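Local coordinates for protein Can2 (Sulfobacillus thermosulfidooxidans, PDB 7BDV) that is a CRISPR ancillary nuclease of dual specificity that binds cyclic tetra-adenylate through its CARF domain and potentiates type III CRISPR defence, at residues I27-Q31 with A32-R36; Q252-Q256 with Y257-N261. All blocks are in the same frame, centred on the assembly; numbering follows the deposited sequence.

Interaction 1 (I27-Q31 with A32-R36); sequences IPVIQ and APPQR
Val29 meets Pro34 where the chain leaves helix 23-31 and turns across its end. From CB the valine forks. CG1 lies anti to the backbone N (chi1 168°), the setting that carries it to CD of Pro34, 4.1 Å away, and the two side chains cross at about a right angle; CG2 stands beside the backbone N instead. A beta-branched residue suits this buried place: CG1 packs on the proline ring, and the side chain also touches Tyr14 of strand 13-17.

This exit belongs to the CARF domain, whose central sheet is largely parallel: the loop takes the chain from helix 23-31 to strand 36-41, next to strand 13-17, and so completes a beta-alpha-beta crossover of the Rossmann-like kind.

One backbone hydrogen bond closes the final helical turn, from Ala32 N to Pro28 O at 3.2 Å. Ala32 is the first residue to leave helical torsions, and its small methyl fits against Leu4 and Phe8 of helix 4-10, the second of which also touches the ring of Pro34. The next carbonyl cannot be served in the same way, because Pro33 has no N-H. Val29 O is met instead by a CA-H...O contact from Pro33 CA, 3.3 Å away. Gln31, extended beyond CG, carries its amide to Gly138, whose N gives a hydrogen bond to OE1.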
# COMPACT_ATOMS: atom_id res chain seq x y z
N ILE A 27 20.68 -7.03 4.62
CA ILE A 27 21.07 -8.14 3.71
C ILE A 27 22.59 -8.26 3.65
O ILE A 27 23.11 -9.37 3.79
CB ILE A 27 20.40 -7.99 2.33
CG1 ILE A 27 18.90 -8.33 2.40
CG2 ILE A 27 21.12 -8.85 1.31
N PRO A 28 23.37 -7.18 3.42
CA PRO A 28 24.83 -7.29 3.44
C PRO A 28 25.47 -7.75 4.77
O PRO A 28 26.51 -8.37 4.74
CB PRO A 28 25.30 -5.88 3.08
CG PRO A 28 24.11 -5.28 2.36
CD PRO A 28 22.92 -5.82 3.10
N VAL A 29 24.84 -7.45 5.90
CA VAL A 29 25.32 -7.78 7.28
C VAL A 29 25.09 -9.27 7.56
O VAL A 29 25.98 -9.89 8.20
CB VAL A 29 24.61 -6.88 8.33
CG1 VAL A 29 24.84 -7.36 9.76
CG2 VAL A 29 25.05 -5.43 8.17
N ILE A 30 23.98 -9.83 7.08
CA ILE A 30 23.65 -11.28 7.25
C ILE A 30 24.56 -12.10 6.33
O ILE A 30 25.03 -13.17 6.78
CB ILE A 30 22.15 -11.56 6.96
CG1 ILE A 30 21.21 -10.70 7.79
CG2 ILE A 30 21.85 -13.04 7.12
CD1 ILE A 30 21.38 -10.84 9.28
N GLN A 31 24.78 -11.63 5.10
CA GLN A 31 25.63 -12.29 4.08
C GLN A 31 27.07 -12.41 4.61
O GLN A 31 27.61 -13.52 4.54
CB GLN A 31 25.57 -11.53 2.76
CG GLN A 31 26.30 -12.25 1.64
CD GLN A 31 25.84 -11.81 0.26
OE1 GLN A 31 24.66 -11.92 -0.08
NE2 GLN A 31 26.77 -11.33 -0.54
N ALA A 32 27.64 -11.30 5.08
CA ALA A 32 29.07 -11.13 5.45
C ALA A 32 29.18 -10.26 6.71
O ALA A 32 29.28 -9.04 6.64
CB ALA A 32 29.81 -10.52 4.28
N PRO A 33 29.13 -10.85 7.92
CA PRO A 33 29.13 -10.07 9.17
C PRO A 33 30.35 -9.15 9.31
O PRO A 33 31.47 -9.62 9.25
CB PRO A 33 29.15 -11.15 10.26
CG PRO A 33 28.55 -12.38 9.58
CD PRO A 33 29.04 -12.31 8.15
N PRO A 34 30.19 -7.82 9.44
CA PRO A 34 31.32 -6.91 9.59
C PRO A 34 31.70 -6.79 11.07
O PRO A 34 31.03 -7.34 11.88
CB PRO A 34 30.77 -5.59 9.03
CG PRO A 34 29.32 -5.63 9.44
CD PRO A 34 28.91 -7.09 9.42
N GLN A 35 32.80 -6.10 11.37
CA GLN A 35 33.34 -6.03 12.76
C GLN A 35 32.52 -5.03 13.56
O GLN A 35 32.21 -5.30 14.73
CB GLN A 35 34.82 -5.67 12.69
CG GLN A 35 35.58 -6.68 11.86
CD GLN A 35 37.06 -6.40 11.93
OE1 GLN A 35 37.70 -6.15 10.91
NE2 GLN A 35 37.58 -6.40 13.15
N ARG A 36 32.12 -3.94 12.90
CA ARG A 36 31.40 -2.79 13.49
C ARG A 36 30.35 -2.30 12.49
O ARG A 36 30.68 -2.20 11.30
CB ARG A 36 32.39 -1.68 13.80
CG ARG A 36 31.89 -0.62 14.77
CD ARG A 36 32.94 0.38 15.23
NE ARG A 36 34.15 0.25 14.42
CZ ARG A 36 35.26 -0.40 14.77
NH1 ARG A 36 35.36 -1.02 15.93
NH2 ARG A 36 36.25 -0.46 13.90

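Interaction 2 (Q252-Q256 with Y257-N261); sequences QISAQ and YPIKN
Tyr257 N and Ile253 O draw together the end of helix 231-254 and the loop that leads to strand 262-269, in the endonuclease domain of the PD-(D/E)XK clan. Within this loop Pro258 sits at the centre of an inverse gamma turn, in which Ile259 N bonds to Tyr257 O at 2.8 Å. Proline suits that position, because its ring restricts phi to the negative value the turn needs.

The polar contacts are mostly backbone ones. Ile253 O receives two N-H groups, from Gln256 and from Tyr257; the bond from Tyr257 N is 2.9 Å long. Two donors thus share the one oxygen of Ile253 as the chain turns away. Tyr257 O is approached from the helix by a CA-H...O contact, with Ser254 CA 3.4 Å away. The hydroxyl of Ser254 turns back to Leu250 O, an earlier carbonyl of its own helix, while OG also borders CB and CG2 of Ile259.

The apolar contacts gather on one methyl. In Ile253, CG1 stands beside the backbone N (chi1 -71°), which puts CG2 anti to it and against the loop: Ile259 CD1 is 3.6 Å from CG2 and Tyr257 CD1 3.7 Å. Branching at CB lets this buried isoleucine serve two neighbours while its side chain also packs on helix 356-365. Ile259 and Tyr257 continue onto Tyr283 of strand 279-283.

At the ring of Tyr257, Ile253 O lies at the edge and in the plane, 3.5 Å from CD1.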
# COMPACT_ATOMS: atom_id res chain seq x y z
N GLN A 252 6.60 -28.77 -5.90
CA GLN A 252 7.16 -29.18 -7.21
C GLN A 252 8.21 -28.16 -7.64
O GLN A 252 9.39 -28.59 -7.95
CB GLN A 252 6.10 -29.29 -8.32
CG GLN A 252 5.12 -30.43 -8.15
CD GLN A 252 4.17 -30.47 -9.32
OE1 GLN A 252 4.56 -30.27 -10.48
NE2 GLN A 252 2.90 -30.66 -9.02
N ILE A 253 7.83 -26.87 -7.70
CA ILE A 253 8.74 -25.79 -8.17
C ILE A 253 10.01 -25.76 -7.29
O ILE A 253 11.11 -25.56 -7.86
CB ILE A 253 8.02 -24.44 -8.14
CG1 ILE A 253 6.94 -24.34 -9.23
CG2 ILE A 253 9.02 -23.32 -8.23
CD1 ILE A 253 5.98 -23.22 -8.97
N SER A 254 9.88 -25.95 -5.98
CA SER A 254 11.02 -25.95 -5.02
C SER A 254 12.10 -26.95 -5.46
O SER A 254 13.25 -26.75 -5.08
CB SER A 254 10.58 -26.32 -3.63
OG SER A 254 9.75 -25.34 -3.14
N ALA A 255 11.74 -27.99 -6.20
CA ALA A 255 12.68 -29.06 -6.59
C ALA A 255 13.69 -28.48 -7.61
O ALA A 255 14.78 -29.02 -7.70
CB ALA A 255 11.94 -30.27 -7.11
N GLN A 256 13.36 -27.36 -8.29
CA GLN A 256 14.26 -26.78 -9.33
C GLN A 256 14.62 -25.31 -9.05
O GLN A 256 15.56 -24.81 -9.66
CB GLN A 256 13.60 -26.95 -10.70
CG GLN A 256 13.61 -28.39 -11.21
CD GLN A 256 15.00 -28.92 -11.50
OE1 GLN A 256 15.59 -29.62 -10.69
NE2 GLN A 256 15.53 -28.59 -12.66
N TYR A 257 13.82 -24.59 -8.26
CA TYR A 257 14.02 -23.16 -7.93
C TYR A 257 14.22 -23.04 -6.42
O TYR A 257 13.51 -23.68 -5.64
CB TYR A 257 12.84 -22.32 -8.41
CG TYR A 257 12.61 -22.36 -9.90
CD1 TYR A 257 11.99 -23.43 -10.51
CD2 TYR A 257 12.91 -21.27 -10.69
CE1 TYR A 257 11.74 -23.47 -11.87
CE2 TYR A 257 12.67 -21.28 -12.06
CZ TYR A 257 12.09 -22.39 -12.65
OH TYR A 257 11.88 -22.44 -14.00
N PRO A 258 15.19 -22.21 -5.98
CA PRO A 258 15.50 -22.04 -4.55
C PRO A 258 14.49 -21.18 -3.78
O PRO A 258 14.80 -20.13 -3.31
CB PRO A 258 16.88 -21.35 -4.60
CG PRO A 258 16.78 -20.48 -5.83
CD PRO A 258 16.04 -21.36 -6.82
N ILE A 259 13.24 -21.63 -3.71
CA ILE A 259 12.19 -21.08 -2.83
C ILE A 259 12.61 -21.39 -1.38
O ILE A 259 12.94 -22.54 -1.15
CB ILE A 259 10.85 -21.72 -3.23
CG1 ILE A 259 10.29 -21.03 -4.49
CG2 ILE A 259 9.87 -21.69 -2.08
CD1 ILE A 259 9.01 -21.63 -5.00
N LYS A 260 12.58 -20.42 -0.47
CA LYS A 260 13.05 -20.59 0.94
C LYS A 260 11.89 -20.39 1.92
O LYS A 260 11.05 -19.48 1.68
CB LYS A 260 14.15 -19.56 1.24
CG LYS A 260 15.56 -20.01 0.90
CD LYS A 260 16.61 -19.17 1.59
CE LYS A 260 16.64 -19.34 3.10
NZ LYS A 260 17.51 -18.32 3.71
N ASN A 261 11.88 -21.17 3.01
CA ASN A 261 10.98 -20.97 4.18
C ASN A 261 9.51 -21.02 3.74
O ASN A 261 8.69 -20.23 4.27
CB ASN A 261 11.29 -19.66 4.89
CG ASN A 261 12.70 -19.58 5.45
OD1 ASN A 261 13.33 -18.52 5.48
ND2 ASN A 261 13.22 -20.70 5.92

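Overall arrangement
Both interactions are helix exits that deliver the chain to a strand, but in different domains: interaction 1 in the CARF domain and interaction 2 in the endonuclease domain, their centres 25 Å apart and not touching. Interaction 1 is partly buried, against strand 13-17 and helix 4-10, and comes within about 6 Å of the bound nucleic acid at its nearest atoms; interaction 2 is a surface contact, its nearest atom about 14 Å from the bound nucleic acid. Pro33 and Pro34 supply no N-H in 32-36, whereas Pro258 in 257-261 is the centre of an inverse gamma turn. Aliphatic contact is slight in the first and centred on an isoleucine in the second.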